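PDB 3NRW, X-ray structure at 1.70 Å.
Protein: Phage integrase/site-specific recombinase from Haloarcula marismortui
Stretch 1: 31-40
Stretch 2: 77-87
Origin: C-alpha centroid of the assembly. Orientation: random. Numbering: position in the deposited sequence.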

# COMPACT_ATOMS: atom_id res chain seq x y z
N SER A 31 -11.16 0.57 6.94
CA SER A 31 -10.05 -0.30 7.32
C SER A 31 -8.89 -0.15 6.33
O SER A 31 -7.73 -0.05 6.74
N PHE A 32 -9.21 -0.13 5.04
CA PHE A 32 -8.20 0.04 4.00
C PHE A 32 -7.52 1.39 4.23
O PHE A 32 -6.29 1.50 4.14
N ARG A 33 -8.32 2.41 4.52
CA ARG A 33 -7.79 3.74 4.75
C ARG A 33 -6.83 3.74 5.94
O ARG A 33 -5.71 4.25 5.83
N TYR A 34 -7.25 3.17 7.06
CA TYR A 34 -6.40 3.15 8.25
C TYR A 34 -5.10 2.40 7.99
O TYR A 34 -4.02 2.85 8.39
N ARG A 35 -5.18 1.26 7.31
CA ARG A 35 -3.99 0.48 7.02
C ARG A 35 -3.01 1.21 6.12
O ARG A 35 -1.81 1.25 6.40
N LEU A 36 -3.52 1.80 5.04
CA LEU A 36 -2.66 2.50 4.10
C LEU A 36 -2.16 3.84 4.60
O LEU A 36 -1.20 4.38 4.07
N LYS A 37 -2.82 4.38 5.63
CA LYS A 37 -2.38 5.65 6.18
C LYS A 37 -0.94 5.52 6.66
O LYS A 37 -0.14 6.43 6.50
N HIS A 38 -0.61 4.37 7.25
CA HIS A 38 0.74 4.16 7.74
C HIS A 38 1.74 4.17 6.61
O HIS A 38 2.85 4.68 6.75
N PHE A 39 1.36 3.60 5.48
CA PHE A 39 2.27 3.56 4.35
C PHE A 39 2.47 4.94 3.73
O PHE A 39 3.59 5.32 3.41
N VAL A 40 1.39 5.68 3.56
CA VAL A 40 1.49 7.01 2.95
C VAL A 40 2.39 7.93 3.77
O VAL A 40 3.26 8.60 3.21
N ASN A 77 -0.61 -8.64 9.32
CA ASN A 77 -0.89 -9.47 8.15
C ASN A 77 -1.97 -8.83 7.28
O ASN A 77 -1.83 -8.79 6.05
N GLY A 78 -3.03 -8.34 7.91
CA GLY A 78 -4.11 -7.71 7.17
C GLY A 78 -3.66 -6.42 6.52
O GLY A 78 -4.18 -6.01 5.48
N GLU A 79 -2.68 -5.78 7.15
CA GLU A 79 -2.13 -4.54 6.65
C GLU A 79 -1.29 -4.80 5.41
O GLU A 79 -1.37 -4.08 4.41
N MSE A 80 -0.46 -5.84 5.47
CA MSE A 80 0.39 -6.18 4.33
C MSE A 80 -0.45 -6.70 3.17
O MSE A 80 -0.11 -6.47 2.01
N GLN A 81 -1.54 -7.39 3.48
CA GLN A 81 -2.43 -7.93 2.46
C GLN A 81 -3.12 -6.79 1.71
O GLN A 81 -3.29 -6.85 0.49
N THR A 82 -3.52 -5.76 2.45
CA THR A 82 -4.16 -4.63 1.81
C THR A 82 -3.10 -3.91 0.98
O THR A 82 -3.39 -3.44 -0.12
N LEU A 83 -1.88 -3.84 1.49
CA LEU A 83 -0.79 -3.20 0.74
C LEU A 83 -0.62 -3.97 -0.57
O LEU A 83 -0.48 -3.38 -1.64
N LYS A 84 -0.64 -5.29 -0.47
CA LYS A 84 -0.50 -6.16 -1.63
C LYS A 84 -1.61 -5.92 -2.66
O LYS A 84 -1.35 -5.76 -3.85
N ASN A 85 -2.86 -5.90 -2.20
CA ASN A 85 -3.99 -5.69 -3.10
C ASN A 85 -3.92 -4.31 -3.74
O ASN A 85 -4.32 -4.12 -4.89
N TRP A 86 -3.42 -3.35 -2.98
CA TRP A 86 -3.29 -1.99 -3.48
C TRP A 86 -2.31 -1.97 -4.65
O TRP A 86 -2.62 -1.42 -5.70
N LEU A 87 -1.15 -2.57 -4.46
CA LEU A 87 -0.15 -2.60 -5.53
C LEU A 87 -0.64 -3.37 -6.75
O LEU A 87 -0.26 -3.03 -7.88

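The two helices cross nearly at right angles, 84° between their N-to-C directions, with axes approaching to 9.3 Å. Such a crossing confines contact to a compact patch, and 544 Å² is buried in total. The closest listed CA pairing, Arg35 CA to Glu79 CA at 5.4 Å, places the tightest backbone approach near the start of stretch 2.

Ser31 makes no contact with stretch 2. Phe32 (chi1 m) has its CA-to-CB bond sideways to the partner helix, yet its ring reaches Thr82: CD2 of Phe32 lies 3.7 Å from OG1 of Thr82. Arg33 and Tyr34 stay clear of the interface.

Arg35 points toward stretch 2 and is extended after an m chi1, with chi2 and chi3 both t. This carries the guanidinium past Gly78 to Thr82, itself m and pointing toward stretch 1, where Arg35 NH1 donates to Thr82 OG1 at 2.9 Å with an N-H...acceptor angle of 149°. The hydroxyl sits near the guanidinium plane, whereas Gly78 O lies over one face; Arg35 CD is 3.6 Å from Gly78 O. Nearer the root, Arg35 CB meets Glu79 CG at 3.9 Å.

Leu36 (m, t) begins sideways, but its end comes nearer. Its CG is 3.9 Å from Thr82 CG2, its CD2 is 3.4 Å from Trp86 CE3, and its CD1 lies 4.1 Å from the centroid of the Trp86 five-membered ring, 20° off the normal, a CH-pi contact over the face.

Lys37 is out of reach. His38 (m) points toward stretch 2 but touches it lightly, His38 CB lying 4.1 Å from Glu79 OE2.

Phe39 and Trp86, both chi1 t, point toward each other's stretch. Leu83 CD1 lies over one face of the Phe39 ring, 4.0 Å from Phe39 CD2. Trp86 directs its edge toward the Phe39 face in an offset edge-to-face pair: the Phe39 ring and Trp86 six-membered ring centroids are 5.5 Å apart, the planes meet at 85°, and Phe39 CD1 approaches Trp86 CZ3 to 3.4 Å.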

# COMPACT_ATOMS: atom_id res chain seq x y z
CB SER A 31 -10.51 -1.76 7.38
OG SER A 31 -11.40 -1.95 8.48
CB PHE A 32 -8.85 0.04 2.61
CG PHE A 32 -9.52 -1.26 2.25
CD1 PHE A 32 -10.44 -1.31 1.21
CD2 PHE A 32 -9.24 -2.43 2.94
CE1 PHE A 32 -11.07 -2.50 0.85
CE2 PHE A 32 -9.85 -3.64 2.59
CZ PHE A 32 -10.77 -3.67 1.55
CB ARG A 33 -8.91 4.75 5.01
CG ARG A 33 -8.41 6.15 5.35
CD ARG A 33 -9.55 7.13 5.60
NE ARG A 33 -10.19 7.56 4.36
CZ ARG A 33 -9.61 8.36 3.46
NH1 ARG A 33 -10.27 8.70 2.36
NH2 ARG A 33 -8.39 8.82 3.66
CB TYR A 34 -7.14 2.51 9.42
CG TYR A 34 -8.46 3.18 9.74
CD1 TYR A 34 -9.53 2.44 10.25
CD2 TYR A 34 -8.65 4.54 9.48
CE1 TYR A 34 -10.75 3.04 10.50
CE2 TYR A 34 -9.87 5.14 9.73
CZ TYR A 34 -10.92 4.39 10.23
OH TYR A 34 -12.14 4.99 10.45
CB ARG A 35 -4.37 -0.85 6.38
CG ARG A 35 -5.17 -1.76 7.30
CD ARG A 35 -5.78 -2.91 6.53
NE ARG A 35 -6.59 -3.77 7.40
CZ ARG A 35 -7.45 -4.68 6.97
NH1 ARG A 35 -7.63 -4.86 5.66
NH2 ARG A 35 -8.13 -5.41 7.84
CB LEU A 36 -3.38 2.67 2.76
CG LEU A 36 -3.69 1.34 2.06
CD1 LEU A 36 -4.35 1.61 0.72
CD2 LEU A 36 -2.40 0.55 1.87
CB LYS A 37 -3.28 6.08 7.34
CG LYS A 37 -2.87 7.41 7.98
CD LYS A 37 -3.74 7.72 9.19
CE LYS A 37 -3.22 8.93 9.94
NZ LYS A 37 -4.02 9.20 11.17
CB HIS A 38 0.84 2.84 8.50
CG HIS A 38 -0.03 2.79 9.72
ND1 HIS A 38 -1.23 2.11 9.75
CD2 HIS A 38 0.10 3.38 10.93
CE1 HIS A 38 -1.81 2.31 10.92
NE2 HIS A 38 -1.02 3.07 11.66
CB PHE A 39 1.77 2.60 3.29
CG PHE A 39 2.73 2.43 2.16
CD1 PHE A 39 2.71 3.31 1.08
CD2 PHE A 39 3.73 1.47 2.23
CE1 PHE A 39 3.67 3.23 0.08
CE2 PHE A 39 4.70 1.39 1.24
CZ PHE A 39 4.67 2.27 0.17
CB VAL A 40 0.10 7.66 2.78
CG1 VAL A 40 0.26 9.08 2.26
CG2 VAL A 40 -0.72 6.84 1.79
CB ASN A 77 -1.37 -10.87 8.59
CG ASN A 77 -0.30 -11.64 9.35
OD1 ASN A 77 -0.52 -12.79 9.74
ND2 ASN A 77 0.85 -11.01 9.57
CB GLU A 79 -1.27 -3.89 7.73
CG GLU A 79 -1.03 -2.43 7.53
CD GLU A 79 -0.16 -1.85 8.61
OE1 GLU A 79 -0.52 -1.96 9.80
OE2 GLU A 79 0.90 -1.29 8.26
CB MSE A 80 1.45 -7.21 4.73
CG MSE A 80 2.49 -6.71 5.74
SE MSE A 80 3.41 -5.11 5.17
CE MSE A 80 4.43 -5.81 3.66
CB GLN A 81 -3.48 -8.84 3.09
CG GLN A 81 -4.47 -9.42 2.09
CD GLN A 81 -3.79 -10.25 1.02
OE1 GLN A 81 -3.18 -11.29 1.31
NE2 GLN A 81 -3.87 -9.80 -0.23
CB THR A 82 -4.78 -3.66 2.84
OG1 THR A 82 -6.02 -4.21 3.33
CG2 THR A 82 -5.06 -2.30 2.20
CB LEU A 83 0.52 -3.24 1.55
CG LEU A 83 1.78 -2.73 0.83
CD1 LEU A 83 1.55 -1.31 0.36
CD2 LEU A 83 2.99 -2.80 1.75
CB LYS A 84 -0.51 -7.63 -1.20
CG LYS A 84 -0.54 -8.61 -2.36
CD LYS A 84 0.81 -8.71 -3.04
CE LYS A 84 1.58 -9.92 -2.56
NZ LYS A 84 0.98 -11.19 -3.07
CB ASN A 85 -5.31 -5.84 -2.35
CG ASN A 85 -5.47 -7.22 -1.76
OD1 ASN A 85 -4.88 -8.18 -2.25
ND2 ASN A 85 -6.28 -7.33 -0.72
CB TRP A 86 -2.82 -1.08 -2.35
CG TRP A 86 -2.63 0.35 -2.70
CD1 TRP A 86 -3.34 1.09 -3.60
CD2 TRP A 86 -1.72 1.25 -2.06
NE1 TRP A 86 -2.94 2.42 -3.55
CE2 TRP A 86 -1.95 2.54 -2.61
CE3 TRP A 86 -0.75 1.10 -1.07
CZ2 TRP A 86 -1.23 3.66 -2.20
CZ3 TRP A 86 -0.03 2.22 -0.66
CH2 TRP A 86 -0.28 3.48 -1.22
CB LEU A 87 1.17 -3.19 -5.01
CG LEU A 87 1.84 -2.37 -3.91
CD1 LEU A 87 3.18 -2.99 -3.57
CD2 LEU A 87 2.02 -0.92 -4.36